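PDB 3ICL: EAL/GGDEF domain protein from Methylococcus capsulatus, which belongs to the GGDEF domain family, whose alpha/beta fold packs helices around a central, mixed beta-sheet. Local coordinates for residues 8-11 and 12-15; 43-47 and 48-52; 54-57 and 58-62. The protein carries 1 engineered substitution. All coordinates share one frame; numbering follows the deposited sequence.

From the N terminus onward, the three contacts follow one another in series. Each lies within one continuous stretch, so none closes a long loop, and none nests in or crosses another. Contact 1 spans the first turns of helix 10-23, beside the hairpin of strands 73-77 and 81-86. Contact 2 is the corner where helix 41-48 passes into helix 50-67, and contact 3 lies farther along helix 50-67. Contacts 2 and 3 share that helix and touch where I44 CG2 meets L56 CD2 at 3.9 Å, whereas the nearest atoms of contacts 1 and 3 are about 8 Å apart. Strand 81-86 receives side chains from both contact 1 and contact 3.

Contact 1 of 3, residues 8-11 and 12-15; sequences PNRQ and LFCD
Q11 NE2 donates to D15 OD1 over 2.9 Å, joining two side chains one helical turn apart. The oxygen lies almost in the plane of the Q11 amide, but the amide approaches the carboxylate from above its plane, and the N-H...O angle of 138° shows a bent bond. The Q11 chain starts out beside its own carbonyl carbon and then bends at chi2 (65°), which turns the amide along the helix to meet D15. The same pair is joined through the backbone, D15 N donating to Q11 O. D15 OD1 also stands 3.2 Å from Q11 O, and the N-H of Q11 may offset the close approach of these two acceptors.

R10 and F13 run side by side in the same direction. Bends at chi2 and chi3 fold the arginine back until NH1 is 3.4 Å from F13 CD1, with guanidinium and ring planes inclined by 49°. F13 CB meanwhile lies over one face of the guanidinium. The group is held from beyond the helix: NH2 donates to R76 O and NH1 is hydrogen-bonded to T83 OG1, fixing its rotation.

At the helix start, P8 precedes the N-cap residue N9 and sets its CB against L12 CD2 at 3.6 Å. The first backbone bond of this turn, F13 N to N9 O, measures 3.0 Å, and C14 N to R10 O continues the pattern.

Q11 and D15 occupy the outer side of helix 10-23, whereas R10 and F13 face the sheet: R10 touches A75 and I77, and F13 reaches T73, A75, T83 and L85, so that the helix start is seated on the hairpin of strands 73-77 and 81-86.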
loop_
_atom_site.group_PDB
_atom_site.type_symbol
_atom_site.label_atom_id
_atom_site.label_comp_id
_atom_site.label_asym_id
_atom_site.label_seq_id
_atom_site.Cartn_x
_atom_site.Cartn_y
_atom_site.Cartn_z
ATOM N N PRO A 8 1.290 9.519 7.793
ATOM C CA PRO A 8 0.216 10.514 7.888
ATOM C C PRO A 8 -1.085 9.863 8.365
ATOM O O PRO A 8 -1.301 8.662 8.162
ATOM C CB PRO A 8 0.099 11.027 6.457
ATOM C CG PRO A 8 1.500 10.904 5.941
ATOM C CD PRO A 8 1.918 9.553 6.459
ATOM N N ASN A 9 -1.947 10.654 9.000
ATOM C CA ASN A 9 -3.233 10.158 9.489
ATOM C C ASN A 9 -4.132 9.799 8.316
ATOM O O ASN A 9 -3.857 10.155 7.169
ATOM C CB ASN A 9 -3.962 11.217 10.328
ATOM C CG ASN A 9 -3.208 11.600 11.582
ATOM O OD1 ASN A 9 -2.691 10.742 12.298
ATOM N ND2 ASN A 9 -3.162 12.898 11.869
ATOM N N ARG A 10 -5.217 9.099 8.628
ATOM C CA ARG A 10 -6.202 8.688 7.642
ATOM C C ARG A 10 -6.833 9.947 7.034
ATOM O O ARG A 10 -7.149 9.989 5.850
ATOM C CB ARG A 10 -7.265 7.820 8.333
ATOM C CG ARG A 10 -8.438 7.378 7.474
ATOM C CD ARG A 10 -7.986 6.756 6.164
ATOM N NE ARG A 10 -6.890 5.810 6.337
ATOM C CZ ARG A 10 -6.189 5.309 5.326
ATOM N NH1 ARG A 10 -6.478 5.660 4.079
ATOM N NH2 ARG A 10 -5.185 4.479 5.556
ATOM N N GLN A 11 -6.997 10.976 7.860
ATOM C CA GLN A 11 -7.589 12.238 7.416
ATOM C C GLN A 11 -6.691 12.951 6.414
ATOM O O GLN A 11 -7.164 13.471 5.401
ATOM C CB GLN A 11 -7.830 13.160 8.616
ATOM C CG GLN A 11 -8.406 14.523 8.259
ATOM C CD GLN A 11 -9.801 14.432 7.679
ATOM O OE1 GLN A 11 -10.726 13.938 8.327
ATOM N NE2 GLN A 11 -9.961 14.912 6.452
ATOM N N LEU A 12 -5.396 12.993 6.710
ATOM C CA LEU A 12 -4.448 13.651 5.825
ATOM C C LEU A 12 -4.350 12.879 4.513
ATOM O O LEU A 12 -4.289 13.474 3.437
ATOM C CB LEU A 12 -3.068 13.743 6.485
ATOM C CG LEU A 12 -1.989 14.446 5.655
ATOM C CD1 LEU A 12 -2.478 15.825 5.213
ATOM C CD2 LEU A 12 -0.716 14.560 6.479
ATOM N N PHE A 13 -4.335 11.554 4.596
ATOM C CA PHE A 13 -4.269 10.750 3.380
ATOM C C PHE A 13 -5.488 11.097 2.530
ATOM O O PHE A 13 -5.392 11.314 1.324
ATOM C CB PHE A 13 -4.275 9.256 3.711
ATOM C CG PHE A 13 -4.301 8.371 2.490
ATOM C CD1 PHE A 13 -5.504 8.073 1.855
ATOM C CD2 PHE A 13 -3.116 7.880 1.951
ATOM C CE1 PHE A 13 -5.526 7.298 0.693
ATOM C CE2 PHE A 13 -3.125 7.104 0.791
ATOM C CZ PHE A 13 -4.336 6.813 0.160
ATOM N N CYS A 14 -6.638 11.150 3.192
ATOM C CA CYS A 14 -7.900 11.480 2.549
ATOM C C CYS A 14 -7.802 12.826 1.832
ATOM O O CYS A 14 -8.230 12.964 0.686
ATOM C CB CYS A 14 -9.003 11.524 3.608
ATOM S SG CYS A 14 -10.567 12.245 3.069
ATOM N N ASP A 15 -7.243 13.819 2.515
ATOM C CA ASP A 15 -7.095 15.149 1.935
ATOM C C ASP A 15 -6.152 15.110 0.732
ATOM O O ASP A 15 -6.405 15.748 -0.294
ATOM C CB ASP A 15 -6.549 16.127 2.980
ATOM C CG ASP A 15 -7.553 16.440 4.080
ATOM O OD1 ASP A 15 -8.702 15.936 4.029
ATOM O OD2 ASP A 15 -7.184 17.207 4.999
#

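Contact 2 of 3, residues 43-47 and 48-52; sequences SINDS and LGHLV
With CG of N45 turned away from its backbone N (chi1 -163°) and the H50 ring swung back beside its own N (chi1 -58°), the amide and imidazole cross at a slant on the surface of the corner. N45 ND2 stands 3.2 Å from H50 CD2, the amide and ring planes only 25° apart, while N45 OD1 lies 3.5 Å from H50 CA. On another side of the turn, I44 and L48 lie alongside each other and touch through CG2 and CD1 at 3.7 Å.

L48 and G49 lie at the corner between consecutive helices of this GGDEF domain. L48 N still makes a nearly straight 2.8 Å bond to I44 O, but the following one, G49 N to N45 O at 2.9 Å, is bent and comes from above the carbonyl plane. G49 is the first residue to leave helical phi/psi; its phi is positive, at backbone angles where a side chain would press on the carbonyl oxygen of L48, and it stands at the N-cap position of helix 50-67.

Further back, S43 O accepts both S47 N and S47 OG, which reach it from opposite faces of its plane. D46 points elsewhere, forming a salt bridge to K42.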
loop_
_atom_site.group_PDB
_atom_site.type_symbol
_atom_site.label_atom_id
_atom_site.label_comp_id
_atom_site.label_asym_id
_atom_site.label_seq_id
_atom_site.Cartn_x
_atom_site.Cartn_y
_atom_site.Cartn_z
ATOM N N SER A 43 -0.315 -13.694 12.381
ATOM C CA SER A 43 0.420 -14.816 12.949
ATOM C C SER A 43 1.715 -14.309 13.577
ATOM O O SER A 43 2.110 -14.764 14.651
ATOM C CB SER A 43 0.719 -15.856 11.872
ATOM O OG SER A 43 1.428 -15.280 10.799
ATOM N N ILE A 44 2.366 -13.358 12.910
ATOM C CA ILE A 44 3.608 -12.776 13.419
ATOM C C ILE A 44 3.316 -12.024 14.712
ATOM O O ILE A 44 3.925 -12.279 15.750
ATOM C CB ILE A 44 4.221 -11.759 12.428
ATOM C CG1 ILE A 44 4.488 -12.429 11.080
ATOM C CG2 ILE A 44 5.505 -11.166 13.021
ATOM C CD1 ILE A 44 5.449 -13.578 11.144
ATOM N N ASN A 45 2.372 -11.094 14.638
ATOM C CA ASN A 45 2.004 -10.296 15.795
ATOM C C ASN A 45 1.577 -11.168 16.970
ATOM O O ASN A 45 1.885 -10.854 18.119
ATOM C CB ASN A 45 0.880 -9.322 15.433
ATOM C CG ASN A 45 0.734 -8.201 16.445
ATOM O OD1 ASN A 45 1.673 -7.445 16.691
ATOM N ND2 ASN A 45 -0.449 -8.088 17.038
ATOM N N ASP A 46 0.877 -12.263 16.689
ATOM C CA ASP A 46 0.435 -13.162 17.756
ATOM C C ASP A 46 1.615 -13.899 18.370
ATOM O O ASP A 46 1.779 -13.924 19.588
ATOM C CB ASP A 46 -0.563 -14.199 17.234
ATOM C CG ASP A 46 -1.888 -13.587 16.831
ATOM O OD1 ASP A 46 -2.364 -12.674 17.534
ATOM O OD2 ASP A 46 -2.459 -14.034 15.817
ATOM N N SER A 47 2.431 -14.501 17.514
ATOM C CA SER A 47 3.597 -15.256 17.954
ATOM C C SER A 47 4.656 -14.422 18.671
ATOM O O SER A 47 5.104 -14.780 19.762
ATOM C CB SER A 47 4.257 -15.951 16.754
ATOM O OG SER A 47 3.407 -16.925 16.182
ATOM N N LEU A 48 5.047 -13.309 18.057
ATOM C CA LEU A 48 6.097 -12.454 18.603
ATOM C C LEU A 48 5.685 -11.350 19.577
ATOM O O LEU A 48 6.530 -10.789 20.266
ATOM C CB LEU A 48 6.893 -11.836 17.450
ATOM C CG LEU A 48 7.372 -12.818 16.371
ATOM C CD1 LEU A 48 8.264 -12.084 15.375
ATOM C CD2 LEU A 48 8.133 -13.972 17.008
ATOM N N GLY A 49 4.398 -11.039 19.647
ATOM C CA GLY A 49 3.971 -9.987 20.549
ATOM C C GLY A 49 3.870 -8.661 19.823
ATOM O O GLY A 49 4.499 -8.468 18.778
ATOM N N HIS A 50 3.092 -7.742 20.387
ATOM C CA HIS A 50 2.865 -6.433 19.780
ATOM C C HIS A 50 4.079 -5.506 19.729
ATOM O O HIS A 50 4.121 -4.579 18.917
ATOM C CB HIS A 50 1.697 -5.732 20.482
ATOM C CG HIS A 50 0.416 -6.511 20.444
ATOM N ND1 HIS A 50 -0.801 -5.961 20.794
ATOM C CD2 HIS A 50 0.163 -7.799 20.116
ATOM C CE1 HIS A 50 -1.745 -6.878 20.681
ATOM N NE2 HIS A 50 -1.186 -8.002 20.272
ATOM N N LEU A 51 5.063 -5.733 20.592
ATOM C CA LEU A 51 6.259 -4.901 20.564
ATOM C C LEU A 51 6.952 -5.111 19.219
ATOM O O LEU A 51 7.279 -4.151 18.524
ATOM C CB LEU A 51 7.210 -5.272 21.705
ATOM C CG LEU A 51 6.772 -4.835 23.104
ATOM C CD1 LEU A 51 7.730 -5.389 24.152
ATOM C CD2 LEU A 51 6.733 -3.321 23.158
ATOM N N VAL A 52 7.168 -6.370 18.857
ATOM C CA VAL A 52 7.810 -6.699 17.588
ATOM C C VAL A 52 6.867 -6.344 16.442
ATOM O O VAL A 52 7.300 -5.847 15.399
ATOM C CB VAL A 52 8.161 -8.209 17.506
ATOM C CG1 VAL A 52 8.641 -8.568 16.105
ATOM C CG2 VAL A 52 9.241 -8.539 18.521
#

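Contact 3 of 3, residues 54-57 and 58-62; sequences DRLL and RATAE
R58 takes up the backbone pattern from D54, its N donating to D54 O over 3.0 Å, and packs its CB near the carbonyl oxygens of D54 and R55. From CG to NE the chain is fully extended, carrying the guanidinium off the helix to V4, where NH1 donates to the V4 backbone oxygen. A59 follows with a bond from its N to R55 O, and its methyl lies 3.5 Å from that same oxygen.

T60 adds a side-chain bond to the backbone one. Its N and its OG1 both donate to L56 O, each over 2.8 Å. OG1 stands beside the residue's own backbone N (chi1 -62°), a rotation that lets the hydroxyl reach back one turn and meet the carbonyl from above its plane, 43° out of it, while the N-H lies only 19° from that plane. This buried hydroxyl is therefore satisfied within the helix itself, and OG1 also comes 3.8 Å from L56 CD1.

A61 closes the next backbone bond, to L57 O at 3.0 Å, and rests its CB 3.4 Å from the same oxygen. E62 N in turn donates to R58 O, so the helix runs on unbroken.

Several faces of this helix are covered by other parts of the fold. L56, A59 and T60 touch F110, while L56 and L57 meet F41 of the preceding helix and T60 and A61 lie against F82. A threonine hydroxyl bonded to the carbonyl four residues earlier is common in alpha-helices; here it lies on the buried flank of helix 50-67 in this alpha/beta domain.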
loop_
_atom_site.group_PDB
_atom_site.type_symbol
_atom_site.label_atom_id
_atom_site.label_comp_id
_atom_site.label_asym_id
_atom_site.label_seq_id
_atom_site.Cartn_x
_atom_site.Cartn_y
_atom_site.Cartn_z
ATOM N N ASP A 54 4.629 -3.938 16.215
ATOM C CA ASP A 54 4.642 -2.511 15.912
ATOM C C ASP A 54 5.921 -2.134 15.189
ATOM O O ASP A 54 5.897 -1.341 14.246
ATOM C CB ASP A 54 4.502 -1.682 17.187
ATOM C CG ASP A 54 3.152 -1.856 17.844
ATOM O OD1 ASP A 54 2.209 -2.290 17.149
ATOM O OD2 ASP A 54 3.027 -1.546 19.046
ATOM N N ARG A 55 7.038 -2.703 15.631
ATOM C CA ARG A 55 8.321 -2.424 14.997
ATOM C C ARG A 55 8.276 -2.845 13.530
ATOM O O ARG A 55 8.764 -2.128 12.655
ATOM C CB ARG A 55 9.452 -3.168 15.712
ATOM C CG ARG A 55 9.727 -2.676 17.122
ATOM C CD ARG A 55 10.956 -3.356 17.693
ATOM N NE ARG A 55 12.148 -3.051 16.907
ATOM C CZ ARG A 55 13.330 -3.630 17.084
ATOM N NH1 ARG A 55 13.485 -4.552 18.025
ATOM N NH2 ARG A 55 14.358 -3.288 16.319
ATOM N N LEU A 56 7.687 -4.008 13.271
ATOM C CA LEU A 56 7.572 -4.519 11.908
ATOM C C LEU A 56 6.738 -3.576 11.041
ATOM O O LEU A 56 7.113 -3.263 9.911
ATOM C CB LEU A 56 6.939 -5.916 11.921
ATOM C CG LEU A 56 6.642 -6.595 10.578
ATOM C CD1 LEU A 56 7.887 -6.630 9.696
ATOM C CD2 LEU A 56 6.133 -8.000 10.840
ATOM N N LEU A 57 5.608 -3.125 11.576
ATOM C CA LEU A 57 4.724 -2.217 10.850
ATOM C C LEU A 57 5.428 -0.918 10.482
ATOM O O LEU A 57 5.219 -0.377 9.394
ATOM C CB LEU A 57 3.483 -1.901 11.684
ATOM C CG LEU A 57 2.464 -3.034 11.867
ATOM C CD1 LEU A 57 1.356 -2.573 12.811
ATOM C CD2 LEU A 57 1.888 -3.441 10.512
ATOM N N ARG A 58 6.258 -0.415 11.389
ATOM C CA ARG A 58 6.985 0.826 11.145
ATOM C C ARG A 58 8.090 0.627 10.102
ATOM O O ARG A 58 8.355 1.511 9.290
ATOM C CB ARG A 58 7.599 1.344 12.448
ATOM C CG ARG A 58 8.081 2.786 12.367
ATOM C CD ARG A 58 8.715 3.236 13.677
ATOM N NE ARG A 58 8.994 4.670 13.679
ATOM C CZ ARG A 58 8.071 5.616 13.822
ATOM N NH1 ARG A 58 6.796 5.288 13.979
ATOM N NH2 ARG A 58 8.422 6.895 13.807
ATOM N N ALA A 59 8.736 -0.535 10.133
ATOM C CA ALA A 59 9.800 -0.829 9.179
ATOM C C ALA A 59 9.196 -1.075 7.797
ATOM O O ALA A 59 9.825 -0.801 6.778
ATOM C CB ALA A 59 10.593 -2.055 9.634
ATOM N N THR A 60 7.976 -1.600 7.768
ATOM C CA THR A 60 7.289 -1.872 6.505
ATOM C C THR A 60 6.851 -0.553 5.871
ATOM O O THR A 60 6.985 -0.351 4.666
ATOM C CB THR A 60 6.054 -2.773 6.734
ATOM O OG1 THR A 60 6.479 -4.038 7.258
ATOM C CG2 THR A 60 5.304 -3.000 5.428
ATOM N N ALA A 61 6.337 0.345 6.702
ATOM C CA ALA A 61 5.882 1.652 6.253
ATOM C C ALA A 61 7.018 2.458 5.639
ATOM O O ALA A 61 6.825 3.173 4.655
ATOM C CB ALA A 61 5.286 2.417 7.425
ATOM N N GLU A 62 8.206 2.351 6.226
ATOM C CA GLU A 62 9.358 3.085 5.720
ATOM C C GLU A 62 9.865 2.499 4.413
ATOM O O GLU A 62 10.239 3.243 3.506
ATOM C CB GLU A 62 10.473 3.103 6.772
ATOM C CG GLU A 62 10.025 3.735 8.080
ATOM C CD GLU A 62 11.032 3.562 9.202
ATOM O OE1 GLU A 62 11.741 2.533 9.215
ATOM O OE2 GLU A 62 11.096 4.445 10.084
#